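Local coordinates for putative alpha/beta hydrolase fold protein (Candidatus Nitrososphaera gargensis, PDB 5A62), which probably hydrolyses carboxylic esters, as an archaeal carboxylesterase of the alpha/beta hydrolase fold, at residues F51-R59 against D80-I90; G91-G102 against G114-S125. All blocks are in the same frame, centred on the assembly; numbering follows the deposited sequence.

Contact 1 (F51-R59 against D80-I90)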
loop_
_atom_site.group_PDB
_atom_site.type_symbol
_atom_site.label_atom_id
_atom_site.label_comp_id
_atom_site.label_asym_id
_atom_site.label_seq_id
_atom_site.Cartn_x
_atom_site.Cartn_y
_atom_site.Cartn_z
ATOM N N PHE A 51 -16.452 32.580 4.003
ATOM C CA PHE A 51 -16.370 31.399 3.172
ATOM C C PHE A 51 -17.388 30.321 3.486
ATOM O O PHE A 51 -17.950 30.294 4.578
ATOM C CB PHE A 51 -14.980 30.812 3.458
ATOM C CG PHE A 51 -13.890 31.658 2.962
ATOM C CD1 PHE A 51 -13.610 31.690 1.623
ATOM C CD2 PHE A 51 -13.095 32.409 3.832
ATOM C CE1 PHE A 51 -12.564 32.459 1.126
ATOM C CE2 PHE A 51 -12.054 33.196 3.322
ATOM C CZ PHE A 51 -11.819 33.251 1.980
ATOM N N ARG A 52 -17.632 29.482 2.476
ATOM C CA ARG A 52 -18.351 28.230 2.655
ATOM C C ARG A 52 -17.211 27.218 2.983
ATOM O O ARG A 52 -16.159 27.314 2.393
ATOM C CB ARG A 52 -19.049 27.824 1.410
ATOM C CG ARG A 52 -19.704 26.486 1.432
ATOM C CD ARG A 52 -20.251 26.174 0.088
ATOM N NE ARG A 52 -20.930 24.916 -0.021
ATOM C CZ ARG A 52 -21.478 24.463 -1.131
ATOM N NH1 ARG A 52 -21.355 25.109 -2.288
ATOM N NH2 ARG A 52 -22.116 23.315 -1.094
ATOM N N VAL A 53 -17.432 26.424 3.980
ATOM C CA VAL A 53 -16.381 25.498 4.505
ATOM C C VAL A 53 -16.883 24.072 4.451
ATOM O O VAL A 53 -17.848 23.709 5.145
ATOM C CB VAL A 53 -15.966 25.831 5.904
ATOM C CG1 VAL A 53 -14.745 24.977 6.305
ATOM C CG2 VAL A 53 -15.618 27.329 5.965
ATOM N N ILE A 54 -16.215 23.264 3.650
ATOM C CA ILE A 54 -16.512 21.856 3.509
ATOM C C ILE A 54 -15.414 21.059 4.187
ATOM O O ILE A 54 -14.233 21.352 3.924
ATOM C CB ILE A 54 -16.602 21.456 2.047
ATOM C CG1 ILE A 54 -17.795 22.221 1.393
ATOM C CG2 ILE A 54 -16.841 19.946 1.923
ATOM C CD1 ILE A 54 -17.628 22.408 -0.076
ATOM N N ALA A 55 -15.758 20.158 5.064
ATOM C CA ALA A 55 -14.741 19.282 5.689
ATOM C C ALA A 55 -15.251 17.871 5.636
ATOM O O ALA A 55 -16.456 17.656 5.629
ATOM C CB ALA A 55 -14.487 19.715 7.094
ATOM N N TYR A 56 -14.378 16.895 5.544
ATOM C CA TYR A 56 -14.770 15.519 5.471
ATOM C C TYR A 56 -13.799 14.620 6.173
ATOM O O TYR A 56 -12.695 15.032 6.482
ATOM C CB TYR A 56 -15.099 15.055 4.045
ATOM C CG TYR A 56 -13.871 14.799 3.216
ATOM C CD1 TYR A 56 -13.105 15.839 2.704
ATOM C CD2 TYR A 56 -13.455 13.518 2.924
ATOM C CE1 TYR A 56 -12.016 15.573 1.915
ATOM C CE2 TYR A 56 -12.388 13.261 2.144
ATOM C CZ TYR A 56 -11.638 14.307 1.690
ATOM O OH TYR A 56 -10.580 14.050 0.882
ATOM N N GLU A 57 -14.213 13.418 6.482
ATOM C CA GLU A 57 -13.395 12.438 7.132
ATOM C C GLU A 57 -12.985 11.385 6.140
ATOM O O GLU A 57 -13.776 10.779 5.445
ATOM C CB GLU A 57 -14.083 11.900 8.383
ATOM C CG GLU A 57 -14.148 12.996 9.447
ATOM C CD GLU A 57 -14.965 12.836 10.672
ATOM O OE1 GLU A 57 -15.776 11.915 10.785
ATOM O OE2 GLU A 57 -14.711 13.673 11.568
ATOM N N LEU A 58 -11.661 11.158 6.091
ATOM C CA LEU A 58 -11.052 10.118 5.294
ATOM C C LEU A 58 -11.496 8.723 5.660
ATOM O O LEU A 58 -11.921 8.474 6.765
ATOM C CB LEU A 58 -9.538 10.189 5.425
ATOM C CG LEU A 58 -8.896 11.474 4.935
ATOM C CD1 LEU A 58 -7.370 11.364 5.196
ATOM C CD2 LEU A 58 -9.199 11.832 3.525
ATOM N N ARG A 59 -11.321 7.774 4.746
ATOM C CA ARG A 59 -11.660 6.361 4.991
ATOM C C ARG A 59 -11.143 5.915 6.316
ATOM O O ARG A 59 -9.938 6.129 6.666
ATOM C CB ARG A 59 -11.075 5.432 3.937
ATOM C CG ARG A 59 -11.669 5.686 2.570
ATOM C CD ARG A 59 -11.273 4.617 1.623
ATOM N NE ARG A 59 -11.742 4.930 0.272
ATOM C CZ ARG A 59 -11.777 4.048 -0.719
ATOM N NH1 ARG A 59 -11.445 2.784 -0.504
ATOM N NH2 ARG A 59 -12.223 4.491 -1.908
ATOM N N ASP A 80 -12.553 9.626 -3.921
ATOM C CA ASP A 80 -13.525 9.929 -2.853
ATOM C C ASP A 80 -13.781 11.385 -2.800
ATOM O O ASP A 80 -14.929 11.846 -2.614
ATOM C CB ASP A 80 -12.975 9.492 -1.471
ATOM C CG ASP A 80 -12.830 7.968 -1.286
ATOM O OD1 ASP A 80 -13.466 7.182 -2.048
ATOM O OD2 ASP A 80 -12.052 7.616 -0.359
ATOM N N LEU A 81 -12.741 12.209 -2.882
ATOM C CA LEU A 81 -12.892 13.679 -2.849
ATOM C C LEU A 81 -13.625 14.169 -4.081
ATOM O O LEU A 81 -14.494 15.062 -3.958
ATOM C CB LEU A 81 -11.513 14.319 -2.800
ATOM C CG LEU A 81 -11.478 15.839 -2.823
ATOM C CD1 LEU A 81 -12.287 16.453 -1.733
ATOM C CD2 LEU A 81 -10.024 16.344 -2.773
ATOM N N ARG A 82 -13.289 13.634 -5.237
ATOM C CA ARG A 82 -14.003 14.010 -6.447
ATOM C C ARG A 82 -15.476 13.757 -6.317
ATOM O O ARG A 82 -16.287 14.657 -6.649
ATOM C CB ARG A 82 -13.438 13.282 -7.650
ATOM C CG ARG A 82 -14.085 13.711 -8.948
ATOM C CD ARG A 82 -13.708 12.776 -10.104
ATOM N NE ARG A 82 -13.719 11.323 -9.762
ATOM C CZ ARG A 82 -14.767 10.497 -9.763
ATOM N NH1 ARG A 82 -15.987 10.889 -10.091
ATOM N NH2 ARG A 82 -14.583 9.222 -9.387
ATOM N N ARG A 83 -15.838 12.631 -5.780
ATOM C CA ARG A 83 -17.264 12.294 -5.626
ATOM C C ARG A 83 -17.897 13.251 -4.669
ATOM O O ARG A 83 -19.048 13.696 -4.878
ATOM C CB ARG A 83 -17.436 10.842 -5.187
ATOM C CG ARG A 83 -17.091 9.896 -6.337
ATOM C CD ARG A 83 -17.603 8.489 -6.219
ATOM N NE ARG A 83 -17.157 7.974 -4.956
ATOM C CZ ARG A 83 -15.985 7.396 -4.717
ATOM N NH1 ARG A 83 -15.148 7.066 -5.704
ATOM N NH2 ARG A 83 -15.744 7.011 -3.457
ATOM N N LEU A 84 -17.236 13.618 -3.585
ATOM C CA LEU A 84 -17.833 14.553 -2.629
ATOM C C LEU A 84 -18.051 15.936 -3.267
ATOM O O LEU A 84 -19.092 16.551 -3.079
ATOM C CB LEU A 84 -16.929 14.687 -1.381
ATOM C CG LEU A 84 -17.400 15.679 -0.336
ATOM C CD1 LEU A 84 -18.754 15.296 0.261
ATOM C CD2 LEU A 84 -16.343 15.801 0.747
ATOM N N LEU A 85 -17.074 16.452 -4.014
ATOM C CA LEU A 85 -17.195 17.793 -4.557
ATOM C C LEU A 85 -18.215 17.770 -5.686
ATOM O O LEU A 85 -18.968 18.747 -5.825
ATOM C CB LEU A 85 -15.822 18.302 -5.024
ATOM C CG LEU A 85 -14.810 18.419 -3.880
ATOM C CD1 LEU A 85 -13.559 19.080 -4.424
ATOM C CD2 LEU A 85 -15.354 19.148 -2.645
ATOM N N GLU A 86 -18.351 16.701 -6.437
ATOM C CA GLU A 86 -19.457 16.558 -7.393
ATOM C C GLU A 86 -20.791 16.556 -6.672
ATOM O O GLU A 86 -21.763 17.222 -7.113
ATOM C CB GLU A 86 -19.362 15.277 -8.188
ATOM C CG GLU A 86 -18.255 15.131 -9.129
ATOM C CD GLU A 86 -18.102 13.689 -9.664
ATOM O OE1 GLU A 86 -18.803 12.717 -9.243
ATOM O OE2 GLU A 86 -17.180 13.547 -10.524
ATOM N N HIS A 87 -20.912 15.882 -5.567
ATOM C CA HIS A 87 -22.174 15.760 -4.778
ATOM C C HIS A 87 -22.599 17.090 -4.311
ATOM O O HIS A 87 -23.849 17.340 -4.260
ATOM C CB HIS A 87 -21.897 14.811 -3.626
ATOM C CG HIS A 87 -23.022 14.666 -2.689
ATOM N ND1 HIS A 87 -24.246 14.171 -3.105
ATOM C CD2 HIS A 87 -23.134 14.938 -1.367
ATOM C CE1 HIS A 87 -25.034 14.108 -2.048
ATOM N NE2 HIS A 87 -24.417 14.597 -0.992
ATOM N N LEU A 88 -21.681 17.962 -3.950
ATOM C CA LEU A 88 -21.975 19.251 -3.388
ATOM C C LEU A 88 -22.035 20.319 -4.468
ATOM O O LEU A 88 -22.256 21.487 -4.150
ATOM C CB LEU A 88 -20.997 19.586 -2.285
ATOM C CG LEU A 88 -21.086 18.619 -1.133
ATOM C CD1 LEU A 88 -20.001 19.005 -0.124
ATOM C CD2 LEU A 88 -22.458 18.573 -0.464
ATOM N N ASN A 89 -21.838 19.932 -5.714
ATOM C CA ASN A 89 -21.864 20.837 -6.853
ATOM C C ASN A 89 -20.903 21.971 -6.695
ATOM O O ASN A 89 -21.227 23.145 -6.960
ATOM C CB ASN A 89 -23.296 21.352 -7.037
ATOM C CG ASN A 89 -24.296 20.206 -7.250
ATOM O OD1 ASN A 89 -25.179 19.980 -6.444
ATOM N ND2 ASN A 89 -24.138 19.480 -8.322
ATOM N N ILE A 90 -19.698 21.616 -6.260
ATOM C CA ILE A 90 -18.582 22.590 -6.157
ATOM C C ILE A 90 -17.829 22.623 -7.509
ATOM O O ILE A 90 -17.139 21.657 -7.853
ATOM C CB ILE A 90 -17.608 22.092 -5.045
ATOM C CG1 ILE A 90 -18.322 21.884 -3.732
ATOM C CG2 ILE A 90 -16.419 23.029 -4.806
ATOM C CD1 ILE A 90 -19.090 23.070 -3.294
HETATM O O HOH W 1 -22.643 24.448 -4.694
HETATM O O HOH W 2 -11.427 9.297 1.754
#
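Arg-59 grips the carboxylate of Asp-80 side-on: NE meets the syn lone pair of OD2 at 2.8 Å, NH2 gives a second bond to OD1 at 3.0 Å, and the two flat groups lie nearly coplanar, 28° apart. Back along strand 52-56 the contact turns apolar. Tyr-56, with CG set between the backbone N and the carbonyl carbon (chi1 77°), lies against the helix, its CB 3.6 Å from Leu-84 CD2 and its ring atom CE1 3.8 Å from Leu-81 CD1. Ile-54 reaches tip to tip for both Leu-88 and Ile-90, CD1 standing 3.6 Å from Ile-90 CD1. That same Ile-90 methyl sits over one face of the Arg-52 guanidinium, which an extended chain carries to the turn at Leu-88 to Ile-90; a water links Arg-52 NH1 to Asn-89 O, and NH2 pairs with Asp-17. Further out, Arg-83 adds a weak bond to Asp-80 OD1, another water donates to OD2, and a Schellman motif at Asn-89 turns the chain so that Ile-90 faces the strand. With two arginines around it, Asp-80 is probably held as the carboxylate, and its two-pronged bond fixes the rotation of the Arg-59 guanidinium.

Contact 2 (G91-G102 against G114-S125). With ACT (acetate ion), chain B.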
loop_
_atom_site.group_PDB
_atom_site.type_symbol
_atom_site.label_atom_id
_atom_site.label_comp_id
_atom_site.label_asym_id
_atom_site.label_seq_id
_atom_site.Cartn_x
_atom_site.Cartn_y
_atom_site.Cartn_z
ATOM N N GLY A 91 -17.908 23.746 -8.223
ATOM C CA GLY A 91 -17.139 23.944 -9.484
ATOM C C GLY A 91 -15.683 24.405 -9.352
ATOM O O GLY A 91 -14.813 23.909 -10.088
ATOM N N LYS A 92 -15.432 25.398 -8.479
ATOM C CA LYS A 92 -14.057 25.962 -8.279
ATOM C C LYS A 92 -13.877 26.296 -6.815
ATOM O O LYS A 92 -14.694 26.984 -6.228
ATOM C CB LYS A 92 -13.773 27.235 -9.099
ATOM C CG LYS A 92 -13.348 26.940 -10.539
ATOM C CD LYS A 92 -12.420 27.973 -11.179
ATOM C CE LYS A 92 -10.991 27.433 -11.293
ATOM N NZ LYS A 92 -9.957 28.489 -11.539
ATOM N N CYS A 93 -12.773 25.843 -6.234
ATOM C CA CYS A 93 -12.612 25.915 -4.787
ATOM C C CYS A 93 -11.139 26.093 -4.469
ATOM O O CYS A 93 -10.275 25.997 -5.374
ATOM C CB CYS A 93 -13.125 24.663 -4.104
ATOM S SG CYS A 93 -12.199 23.140 -4.487
ATOM N N THR A 94 -10.837 26.305 -3.212
ATOM C CA THR A 94 -9.496 26.246 -2.703
ATOM C C THR A 94 -9.474 25.096 -1.692
ATOM O O THR A 94 -10.359 24.996 -0.855
ATOM C CB THR A 94 -9.081 27.536 -2.078
ATOM O OG1 THR A 94 -8.900 28.468 -3.177
ATOM C CG2 THR A 94 -7.779 27.424 -1.311
ATOM N N ILE A 95 -8.416 24.293 -1.693
ATOM C CA ILE A 95 -8.287 23.146 -0.773
ATOM C C ILE A 95 -7.139 23.422 0.196
ATOM O O ILE A 95 -6.062 23.773 -0.226
ATOM C CB ILE A 95 -8.010 21.884 -1.558
ATOM C CG1 ILE A 95 -9.099 21.614 -2.584
ATOM C CG2 ILE A 95 -7.917 20.704 -0.625
ATOM C CD1 ILE A 95 -8.788 20.507 -3.609
ATOM N N ILE A 96 -7.437 23.225 1.449
ATOM C CA ILE A 96 -6.513 23.380 2.568
ATOM C C ILE A 96 -6.298 21.961 3.127
ATOM O O ILE A 96 -7.216 21.396 3.677
ATOM C CB ILE A 96 -6.982 24.320 3.644
ATOM C CG1 ILE A 96 -7.218 25.713 3.006
ATOM C CG2 ILE A 96 -5.969 24.361 4.759
ATOM C CD1 ILE A 96 -8.048 26.587 3.888
ATOM N N GLY A 97 -5.070 21.447 2.959
ATOM C CA GLY A 97 -4.823 20.090 3.400
ATOM C C GLY A 97 -3.638 19.945 4.282
ATOM O O GLY A 97 -2.604 20.534 4.004
ATOM N N HIS A 98 -3.760 19.199 5.378
ATOM C CA HIS A 98 -2.699 18.987 6.347
ATOM C C HIS A 98 -2.177 17.587 6.150
ATOM O O HIS A 98 -2.907 16.620 6.186
ATOM C CB HIS A 98 -3.231 19.147 7.792
ATOM C CG HIS A 98 -2.240 18.840 8.859
ATOM N ND1 HIS A 98 -2.629 18.333 10.078
ATOM C CD2 HIS A 98 -0.932 19.054 8.953
ATOM C CE1 HIS A 98 -1.554 18.179 10.846
ATOM N NE2 HIS A 98 -0.505 18.623 10.190
ATOM N N SER A 99 -0.857 17.498 5.981
ATOM C CA SER A 99 -0.130 16.222 5.858
ATOM C C SER A 99 -0.679 15.430 4.678
ATOM O O SER A 99 -0.644 15.865 3.570
ATOM C CB SER A 99 -0.105 15.458 7.176
ATOM O OG SER A 99 1.053 14.620 7.178
ATOM N N ILE A 100 -1.237 14.249 4.873
ATOM C CA ILE A 100 -1.856 13.540 3.752
ATOM C C ILE A 100 -2.876 14.362 3.015
ATOM O O ILE A 100 -3.050 14.219 1.803
ATOM C CB ILE A 100 -2.457 12.140 4.161
ATOM C CG1 ILE A 100 -2.610 11.222 2.948
ATOM C CG2 ILE A 100 -3.777 12.272 4.886
ATOM C CD1 ILE A 100 -3.089 9.824 3.253
ATOM N N GLY A 101 -3.546 15.216 3.751
ATOM C CA GLY A 101 -4.530 16.162 3.115
ATOM C C GLY A 101 -3.879 17.033 2.096
ATOM O O GLY A 101 -4.467 17.384 1.077
ATOM N N GLY A 102 -2.650 17.408 2.310
ATOM C CA GLY A 102 -1.813 18.196 1.377
ATOM C C GLY A 102 -1.462 17.422 0.138
ATOM O O GLY A 102 -1.556 17.888 -1.005
ATOM N N GLY A 114 -9.213 22.392 -13.706
ATOM C CA GLY A 114 -10.321 23.331 -13.936
ATOM C C GLY A 114 -11.213 23.558 -12.737
ATOM O O GLY A 114 -12.075 24.413 -12.758
ATOM N N LYS A 115 -10.961 22.777 -11.697
ATOM C CA LYS A 115 -11.821 22.668 -10.542
ATOM C C LYS A 115 -11.203 23.358 -9.327
ATOM O O LYS A 115 -11.847 23.450 -8.286
ATOM C CB LYS A 115 -12.018 21.196 -10.211
ATOM C CG LYS A 115 -12.448 20.319 -11.358
ATOM C CD LYS A 115 -13.924 20.373 -11.608
ATOM C CE LYS A 115 -14.288 19.228 -12.544
ATOM N NZ LYS A 115 -15.301 19.690 -13.521
ATOM N N VAL A 116 -9.973 23.844 -9.432
ATOM C CA VAL A 116 -9.259 24.339 -8.248
ATOM C C VAL A 116 -8.586 25.656 -8.557
ATOM O O VAL A 116 -7.819 25.740 -9.537
ATOM C CB VAL A 116 -8.203 23.318 -7.744
ATOM C CG1 VAL A 116 -7.011 23.205 -8.705
ATOM C CG2 VAL A 116 -7.832 23.579 -6.287
ATOM N N ASP A 117 -8.851 26.636 -7.745
ATOM C CA ASP A 117 -8.112 27.887 -7.834
ATOM C C ASP A 117 -6.736 27.802 -7.186
ATOM O O ASP A 117 -5.751 28.407 -7.662
ATOM C CB ASP A 117 -8.861 29.022 -7.229
ATOM C CG ASP A 117 -10.131 29.410 -7.997
ATOM O OD1 ASP A 117 -10.039 29.623 -9.214
ATOM O OD2 ASP A 117 -11.185 29.540 -7.370
ATOM N N ALA A 118 -6.665 27.104 -6.051
ATOM C CA ALA A 118 -5.490 27.117 -5.214
ATOM C C ALA A 118 -5.552 25.951 -4.273
ATOM O O ALA A 118 -6.619 25.465 -3.910
ATOM C CB ALA A 118 -5.391 28.373 -4.410
ATOM N N ILE A 119 -4.365 25.536 -3.893
ATOM C CA ILE A 119 -4.197 24.608 -2.783
ATOM C C ILE A 119 -3.233 25.217 -1.775
ATOM O O ILE A 119 -2.303 25.925 -2.115
ATOM C CB ILE A 119 -3.734 23.244 -3.183
ATOM C CG1 ILE A 119 -2.327 23.178 -3.713
ATOM C CG2 ILE A 119 -4.714 22.637 -4.142
ATOM C CD1 ILE A 119 -1.859 21.755 -4.012
ATOM N N ILE A 120 -3.492 24.871 -0.497
ATOM C CA ILE A 120 -2.707 25.318 0.652
ATOM C C ILE A 120 -2.343 24.078 1.397
ATOM O O ILE A 120 -3.219 23.485 2.045
ATOM C CB ILE A 120 -3.423 26.333 1.525
ATOM C CG1 ILE A 120 -3.831 27.524 0.671
ATOM C CG2 ILE A 120 -2.463 26.758 2.668
ATOM C CD1 ILE A 120 -4.710 28.523 1.396
ATOM N N MET A 121 -1.094 23.681 1.357
ATOM C CA MET A 121 -0.611 22.437 1.969
ATOM C C MET A 121 0.078 22.765 3.278
ATOM O O MET A 121 1.041 23.553 3.270
ATOM C CB MET A 121 0.386 21.748 1.065
ATOM C CG MET A 121 -0.183 21.350 -0.285
ATOM S SD MET A 121 1.013 20.603 -1.379
ATOM C CE MET A 121 2.026 22.029 -1.812
ATOM N N ILE A 122 -0.383 22.243 4.390
ATOM C CA ILE A 122 0.163 22.498 5.707
ATOM C C ILE A 122 0.906 21.217 6.082
ATOM O O ILE A 122 0.305 20.160 6.243
ATOM C CB ILE A 122 -0.892 22.809 6.719
ATOM C CG1 ILE A 122 -1.775 23.987 6.256
ATOM C CG2 ILE A 122 -0.219 23.034 8.091
ATOM C CD1 ILE A 122 -2.923 24.305 7.165
ATOM N N ASN A 123 2.252 21.262 6.183
ATOM C CA ASN A 123 3.101 20.096 6.345
ATOM C C ASN A 123 2.666 18.976 5.435
ATOM O O ASN A 123 2.502 17.842 5.881
ATOM C CB ASN A 123 3.084 19.635 7.831
ATOM C CG ASN A 123 3.745 20.633 8.762
ATOM O OD1 ASN A 123 4.674 21.359 8.360
ATOM N ND2 ASN A 123 3.258 20.658 9.998
ATOM N N GLY A 124 2.583 19.299 4.185
ATOM C CA GLY A 124 2.304 18.381 3.121
ATOM C C GLY A 124 3.056 18.733 1.879
ATOM O O GLY A 124 3.654 19.809 1.793
ATOM N N SER A 125 3.121 17.824 0.937
ATOM C CA SER A 125 3.730 18.142 -0.342
ATOM C C SER A 125 3.203 17.221 -1.415
ATOM O O SER A 125 2.584 16.197 -1.102
ATOM C CB SER A 125 5.241 17.951 -0.229
ATOM O OG SER A 125 5.668 16.621 -0.497
HETATM C C ACT B . 0.169 12.055 7.344
HETATM O O ACT B . 0.608 11.671 8.457
HETATM O OXT ACT B . -0.937 12.515 7.281
HETATM C CH3 ACT B . 0.994 11.902 6.036
#
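The nucleophile elbow of an alpha/beta hydrolase probably lies here, where parallel strands 93-98 and 116-122 run side by side and the first turns sharply into helix 100-111 through the Gly-97, Ser-99, Gly-101 pattern. Ser-99 takes the strained backbone of such an elbow (phi 58°, psi -118°), and its N still bonds Ile-122 O at 2.9 Å. In the conformer described, OG is hydrogen-bonded to His-248 NE2, consistent with a nucleophile-histidine pair, though a second conformer makes this less certain. OXT of an acetate, probably from the crystallisation liquor, accepts a bond from Ile-100 N at 3.0 Å. Gly-97 spans the strands in both directions, N to Ile-120 O and O from Ile-122 N, the latter 2.8 Å long and nearly straight at 174°. Gly-102 packs against Gly-124, their CA atoms 4.5 Å apart. Beside the elbow the His-98 ring turns its edge to Ile-122 O, 3.2 Å from CD2. Ile-96 and Ile-120 lie alongside each other, CG1 to CD1 4.1 Å. At the far end Lys-92, its chain bent at chi3, brings NZ to Asp-117 OD1 from above the carboxylate plane in a 2.6 Å salt bridge, while Asp-117 OD2 bonds Tyr-24 OH. Helix 256-272 covers Thr-94, Ala-118 and Ile-120, helix 100-111 covers Ile-95, Val-116 and Ile-119, and strands 25-29 and 212-218 flank the pair.

How the contacts relate
After strands 3-5, 12-18 and 25-29 and helix 40-48 the chain reaches strand 52-56, loops out and returns as helix 74-87; contact 1 closes that loop by packing the helix on its strand. Contact 2 opens directly afterwards, as the chain passes from Ile-90 to Gly-91 and into strand 93-98, and closes across helix 100-111 as a beta-alpha-beta crossover. The two loops follow in series, neither nesting nor crossing. Both contacts rest on one sheet, in which strand 25-29 separates strand 52-56 from strand 93-98. Their centres are about 12 Å apart, and they touch directly where Leu-58 CD1 packs 3.7 Å from Ile-100 CG2, joining the end of contact 1 to the probable elbow.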